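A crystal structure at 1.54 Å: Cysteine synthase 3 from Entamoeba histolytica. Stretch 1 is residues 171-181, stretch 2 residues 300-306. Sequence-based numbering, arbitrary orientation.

Stretch 1 171-181: YTANEIWEDTN
Stretch 2 300-306: KTIVIIL

How do the two backbones lie against each other? Residues 171-179 continue a helix that begins earlier in the chain, with phi/psi near -62/-45, while 301-306 form a strand, mostly near -110/120, with Ile305 at -76/129. Their axes approach to 11.1 Å, and their N-to-C directions differ by 147°, so they run roughly antiparallel. The register steps along the helix by four residues and along the strand by two: Thr172 CA lies 9.5 Å from Ile305 CA, Ile176 CA 7.9 Å from Val303 CA, and Thr180 CA 8.3 Å from Thr301 CA.

What sets the helix residues in position to face the strand? Regular i+4 bonds run through the segment, from Glu175 N to Tyr171 O (2.8 Å) to Thr180 N to Ile176 O (3.0 Å). Thr180 sits at -91/5, and Asn181 then leaves helical geometry with positive phi (52/41), completing a Schellman motif; Asn181 N bonds Glu178 O at 3.1 Å.

Which side chains make the centre of the contact? Ile176, with chi1 m and chi2 t, directs its CA-to-CB bond toward the strand and brings CD1 to 4.0 Å from Val303 CG1. Val303, chi1 t, also points toward its partner. The same Ile176 CD1 lies 4.2 Å from Ile305 CD1. The CA-to-CB bond of Ile305 points sideways, but its m,m rotamer brings the end of the side chain nearer the helix. Toward the N-terminal end of the helix segment, Ile305 CD1 also meets Thr172 CG2 at 4.4 Å, with Thr172 in rotamer m. Branched aliphatic side chains suit this buried place because they offer methyl groups without leaving a polar atom unpaired.

How can threonines serve an apolar contact at the other end? Thr180 adopts chi1 p, which places OG1 2.8 Å from Ile176 O, to which it donates a hydrogen bond. With the hydroxyl turned back to the helix backbone, Thr180 CG2 reaches Val303 CG2 at 4.2 Å and Thr301 CG2 at 4.4 Å. Thr301, chi1 m, points toward the helix and likewise presents its methyl.

What, then, holds the stretches together? No hydrogen bond crosses between them; the attachment is methyl packing, burying 189 Å² summed over both sides. Val303 and Ile176 contribute most, with 48 and 47 Å² covered. Alternation along the strand turns the CA-to-CB bond of Ile304 away from the helix, yet it too is buried, so both faces of the strand lie within the protein interior.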

ATOM      1  N   TYR B 171      -8.752  13.744  12.304  1.00 21.88           N
ATOM      2  CA  TYR B 171      -7.776  13.958  11.243  1.00 22.50           C
ATOM      3  C   TYR B 171      -8.381  13.684   9.870  1.00 22.06           C
ATOM      4  O   TYR B 171      -8.234  14.490   8.947  1.00 22.16           O
ATOM      5  CB  TYR B 171      -6.550  13.078  11.488  1.00 22.09           C
ATOM      6  CG  TYR B 171      -5.714  13.501  12.675  1.00 26.50           C
ATOM      7  CD1 TYR B 171      -5.991  13.030  13.960  1.00 24.92           C
ATOM      8  CD2 TYR B 171      -4.631  14.360  12.507  1.00 30.83           C
ATOM      9  CE1 TYR B 171      -5.217  13.416  15.042  1.00 28.72           C
ATOM     10  CE2 TYR B 171      -3.854  14.751  13.582  1.00 33.40           C
ATOM     11  CZ  TYR B 171      -4.150  14.276  14.844  1.00 38.32           C
ATOM     12  OH  TYR B 171      -3.367  14.667  15.907  1.00 46.47           O
ATOM     13  N   THR B 172      -9.079  12.553   9.716  1.00 20.08           N
ATOM     14  CA  THR B 172      -9.716  12.245   8.439  1.00 20.11           C
ATOM     15  C   THR B 172     -10.598  13.398   7.984  1.00 21.17           C
ATOM     16  O   THR B 172     -10.505  13.861   6.840  1.00 21.58           O
ATOM     17  CB  THR B 172     -10.535  10.955   8.561  1.00 20.88           C
ATOM     18  OG1 THR B 172      -9.797   9.976   9.305  1.00 21.12           O
ATOM     19  CG2 THR B 172     -10.892  10.396   7.178  1.00 21.88           C
ATOM     20  N   ALA B 173     -11.447  13.888   8.889  1.00 20.62           N
ATOM     21  CA  ALA B 173     -12.351  14.984   8.557  1.00 21.86           C
ATOM     22  C   ALA B 173     -11.588  16.257   8.225  1.00 20.88           C
ATOM     23  O   ALA B 173     -11.921  16.945   7.253  1.00 22.45           O
ATOM     24  CB  ALA B 173     -13.317  15.239   9.710  1.00 19.75           C
ATOM     25  N   ASN B 174     -10.570  16.594   9.024  1.00 20.37           N
ATOM     26  CA  ASN B 174      -9.809  17.806   8.744  1.00 19.45           C
ATOM     27  C   ASN B 174      -9.138  17.732   7.382  1.00 22.49           C
ATOM     28  O   ASN B 174      -9.089  18.728   6.649  1.00 24.69           O
ATOM     29  CB  ASN B 174      -8.752  18.055   9.816  1.00 21.91           C
ATOM     30  CG  ASN B 174      -8.021  19.368   9.595  1.00 25.27           C
ATOM     31  OD1 ASN B 174      -8.652  20.426   9.544  1.00 31.87           O
ATOM     32  ND2 ASN B 174      -6.698  19.309   9.436  1.00 28.86           N
ATOM     33  N   GLU B 175      -8.601  16.559   7.033  1.00 20.67           N
ATOM     34  CA  GLU B 175      -8.012  16.384   5.712  1.00 21.65           C
ATOM     35  C   GLU B 175      -9.034  16.642   4.613  1.00 21.60           C
ATOM     36  O   GLU B 175      -8.723  17.301   3.616  1.00 20.19           O
ATOM     37  CB  GLU B 175      -7.430  14.978   5.581  1.00 19.86           C
ATOM     38  CG  GLU B 175      -6.236  14.741   6.492  1.00 23.47           C
ATOM     39  CD  GLU B 175      -5.956  13.271   6.726  1.00 24.83           C
ATOM     40  OE1 GLU B 175      -6.225  12.465   5.811  1.00 20.95           O
ATOM     41  OE2 GLU B 175      -5.450  12.929   7.812  1.00 22.48           O
ATOM     42  N   ILE B 176     -10.254  16.120   4.763  1.00 22.78           N
ATOM     43  CA  ILE B 176     -11.293  16.388   3.765  1.00 19.82           C
ATOM     44  C   ILE B 176     -11.625  17.873   3.731  1.00 21.87           C
ATOM     45  O   ILE B 176     -11.775  18.469   2.655  1.00 22.29           O
ATOM     46  CB  ILE B 176     -12.546  15.545   4.047  1.00 20.91           C
ATOM     47  CG1 ILE B 176     -12.227  14.058   3.858  1.00 21.96           C
ATOM     48  CG2 ILE B 176     -13.693  15.981   3.126  1.00 21.90           C
ATOM     49  CD1 ILE B 176     -13.239  13.144   4.510  1.00 20.86           C
ATOM     50  N   TRP B 177     -11.750  18.488   4.908  1.00 22.19           N
ATOM     51  CA  TRP B 177     -12.071  19.909   4.972  1.00 22.38           C
ATOM     52  C   TRP B 177     -11.012  20.737   4.259  1.00 22.96           C
ATOM     53  O   TRP B 177     -11.329  21.593   3.428  1.00 23.55           O
ATOM     54  CB  TRP B 177     -12.210  20.346   6.425  1.00 23.65           C
ATOM     55  CG  TRP B 177     -12.691  21.754   6.536  1.00 23.30           C
ATOM     56  CD1 TRP B 177     -11.970  22.838   6.947  1.00 27.50           C
ATOM     57  CD2 TRP B 177     -13.992  22.236   6.192  1.00 20.84           C
ATOM     58  NE1 TRP B 177     -12.757  23.973   6.897  1.00 25.98           N
ATOM     59  CE2 TRP B 177     -14.003  23.624   6.440  1.00 25.42           C
ATOM     60  CE3 TRP B 177     -15.158  21.626   5.717  1.00 22.27           C
ATOM     61  CZ2 TRP B 177     -15.137  24.410   6.223  1.00 26.75           C
ATOM     62  CZ3 TRP B 177     -16.278  22.407   5.493  1.00 27.61           C
ATOM     63  CH2 TRP B 177     -16.259  23.786   5.749  1.00 28.07           C
ATOM     64  N   GLU B 178      -9.742  20.483   4.565  1.00 22.34           N
ATOM     65  CA  GLU B 178      -8.666  21.268   3.968  1.00 22.74           C
ATOM     66  C   GLU B 178      -8.516  20.972   2.478  1.00 24.72           C
ATOM     67  O   GLU B 178      -8.385  21.893   1.662  1.00 24.80           O
ATOM     68  CB  GLU B 178      -7.351  20.991   4.701  1.00 24.86           C
ATOM     69  CG  GLU B 178      -7.269  21.555   6.114  1.00 24.52           C
ATOM     70  CD  GLU B 178      -7.088  23.061   6.138  1.00 36.90           C
ATOM     71  OE1 GLU B 178      -6.456  23.601   5.208  1.00 44.79           O
ATOM     72  OE2 GLU B 178      -7.568  23.702   7.097  1.00 43.63           O
ATOM     73  N   ASP B 179      -8.520  19.691   2.100  1.00 22.55           N
ATOM     74  CA  ASP B 179      -8.284  19.343   0.702  1.00 22.57           C
ATOM     75  C   ASP B 179      -9.380  19.895  -0.211  1.00 23.36           C
ATOM     76  O   ASP B 179      -9.097  20.297  -1.348  1.00 23.08           O
ATOM     77  CB  ASP B 179      -8.159  17.823   0.542  1.00 24.10           C
ATOM     78  CG  ASP B 179      -6.870  17.275   1.133  1.00 25.69           C
ATOM     79  OD1 ASP B 179      -5.973  18.070   1.482  1.00 25.58           O
ATOM     80  OD2 ASP B 179      -6.748  16.039   1.237  1.00 24.02           O
ATOM     81  N   THR B 180     -10.637  19.918   0.255  1.00 22.26           N
ATOM     82  CA  THR B 180     -11.725  20.448  -0.566  1.00 23.72           C
ATOM     83  C   THR B 180     -11.957  21.935  -0.352  1.00 25.98           C
ATOM     84  O   THR B 180     -12.891  22.478  -0.942  1.00 24.98           O
ATOM     85  CB  THR B 180     -13.053  19.703  -0.321  1.00 23.01           C
ATOM     86  OG1 THR B 180     -13.525  19.958   1.010  1.00 22.79           O
ATOM     87  CG2 THR B 180     -12.902  18.194  -0.549  1.00 22.45           C
ATOM     88  N   ASN B 181     -11.120  22.602   0.434  1.00 24.78           N
ATOM     89  CA  ASN B 181     -11.310  24.050   0.727  1.00 26.38           C
ATOM     90  C   ASN B 181     -12.737  24.293   1.224  1.00 26.89           C
ATOM     91  O   ASN B 181     -13.336  25.276   0.819  1.00 28.29           O
ATOM     92  CB  ASN B 181     -10.948  24.959  -0.447  1.00 29.23           C
ATOM     93  CG  ASN B 181      -9.606  24.621  -1.036  1.00 39.31           C
ATOM     94  OD1 ASN B 181      -9.487  24.429  -2.235  1.00 51.35           O
ATOM     95  ND2 ASN B 181      -8.588  24.573  -0.205  1.00 36.55           N
ATOM     96  N   LYS B 300     -22.638  19.109  -6.763  1.00 25.94           N
ATOM     97  CA  LYS B 300     -22.123  18.968  -5.416  1.00 26.27           C
ATOM     98  C   LYS B 300     -20.771  18.260  -5.426  1.00 24.18           C
ATOM     99  O   LYS B 300     -20.389  17.609  -6.400  1.00 25.94           O
ATOM    100  CB  LYS B 300     -23.111  18.206  -4.533  1.00 26.25           C
ATOM    101  CG  LYS B 300     -24.341  19.039  -4.147  1.00 25.72           C
ATOM    102  CD  LYS B 300     -25.188  18.380  -3.070  1.00 28.99           C
ATOM    103  CE  LYS B 300     -26.392  19.259  -2.739  1.00 36.04           C
ATOM    104  NZ  LYS B 300     -27.235  18.681  -1.654  1.00 46.40           N
ATOM    105  N   THR B 301     -20.041  18.421  -4.322  1.00 26.03           N
ATOM    106  CA  THR B 301     -18.774  17.733  -4.097  1.00 24.25           C
ATOM    107  C   THR B 301     -19.042  16.557  -3.164  1.00 22.16           C
ATOM    108  O   THR B 301     -19.380  16.744  -1.990  1.00 24.69           O
ATOM    109  CB  THR B 301     -17.724  18.674  -3.511  1.00 25.73           C
ATOM    110  OG1 THR B 301     -17.423  19.699  -4.465  1.00 26.19           O
ATOM    111  CG2 THR B 301     -16.435  17.913  -3.205  1.00 23.18           C
ATOM    112  N   ILE B 302     -18.893  15.351  -3.696  1.00 22.30           N
ATOM    113  CA  ILE B 302     -19.213  14.110  -3.000  1.00 20.66           C
ATOM    114  C   ILE B 302     -17.900  13.403  -2.691  1.00 22.69           C
ATOM    115  O   ILE B 302     -17.127  13.102  -3.609  1.00 25.10           O
ATOM    116  CB  ILE B 302     -20.135  13.235  -3.863  1.00 22.67           C
ATOM    117  CG1 ILE B 302     -21.462  13.958  -4.094  1.00 26.54           C
ATOM    118  CG2 ILE B 302     -20.359  11.875  -3.230  1.00 23.46           C
ATOM    119  CD1 ILE B 302     -22.223  13.464  -5.286  1.00 25.40           C
ATOM    120  N   VAL B 303     -17.639  13.151  -1.406  1.00 21.68           N
ATOM    121  CA  VAL B 303     -16.395  12.530  -0.952  1.00 20.08           C
ATOM    122  C   VAL B 303     -16.710  11.122  -0.468  1.00 18.05           C
ATOM    123  O   VAL B 303     -17.606  10.933   0.360  1.00 20.00           O
ATOM    124  CB  VAL B 303     -15.722  13.342   0.167  1.00 18.43           C
ATOM    125  CG1 VAL B 303     -14.521  12.575   0.742  1.00 22.36           C
ATOM    126  CG2 VAL B 303     -15.284  14.705  -0.353  1.00 22.96           C
ATOM    127  N   ILE B 304     -15.950  10.145  -0.953  1.00 19.77           N
ATOM    128  CA  ILE B 304     -16.204   8.736  -0.675  1.00 20.04           C
ATOM    129  C   ILE B 304     -14.959   8.159  -0.013  1.00 19.29           C
ATOM    130  O   ILE B 304     -13.868   8.224  -0.586  1.00 19.58           O
ATOM    131  CB  ILE B 304     -16.538   7.966  -1.962  1.00 18.54           C
ATOM    132  CG1 ILE B 304     -17.631   8.691  -2.759  1.00 19.57           C
ATOM    133  CG2 ILE B 304     -16.979   6.542  -1.656  1.00 20.19           C
ATOM    134  CD1 ILE B 304     -17.935   7.996  -4.065  1.00 24.55           C
ATOM    135  N   ILE B 305     -15.125   7.574   1.170  1.00 17.71           N
ATOM    136  CA  ILE B 305     -14.018   6.896   1.842  1.00 18.40           C
ATOM    137  C   ILE B 305     -13.780   5.552   1.171  1.00 20.08           C
ATOM    138  O   ILE B 305     -14.716   4.762   1.001  1.00 19.34           O
ATOM    139  CB  ILE B 305     -14.327   6.695   3.334  1.00 18.93           C
ATOM    140  CG1 ILE B 305     -14.642   8.021   4.018  1.00 21.03           C
ATOM    141  CG2 ILE B 305     -13.150   6.003   4.027  1.00 19.17           C
ATOM    142  CD1 ILE B 305     -13.497   9.026   3.932  1.00 21.45           C
ATOM    143  N   LEU B 306     -12.520   5.276   0.807  1.00 19.68           N
ATOM    144  CA  LEU B 306     -12.127   3.955   0.310  1.00 16.61           C
ATOM    145  C   LEU B 306     -11.258   3.295   1.376  1.00 18.48           C
ATOM    146  O   LEU B 306     -10.074   3.639   1.501  1.00 18.95           O
ATOM    147  CB  LEU B 306     -11.370   4.059  -1.021  1.00 17.10           C
ATOM    148  CG  LEU B 306     -12.054   4.856  -2.146  1.00 18.03           C
ATOM    149  CD1 LEU B 306     -11.418   4.493  -3.489  1.00 20.16           C
ATOM    150  CD2 LEU B 306     -13.526   4.607  -2.186  1.00 20.56           C
TER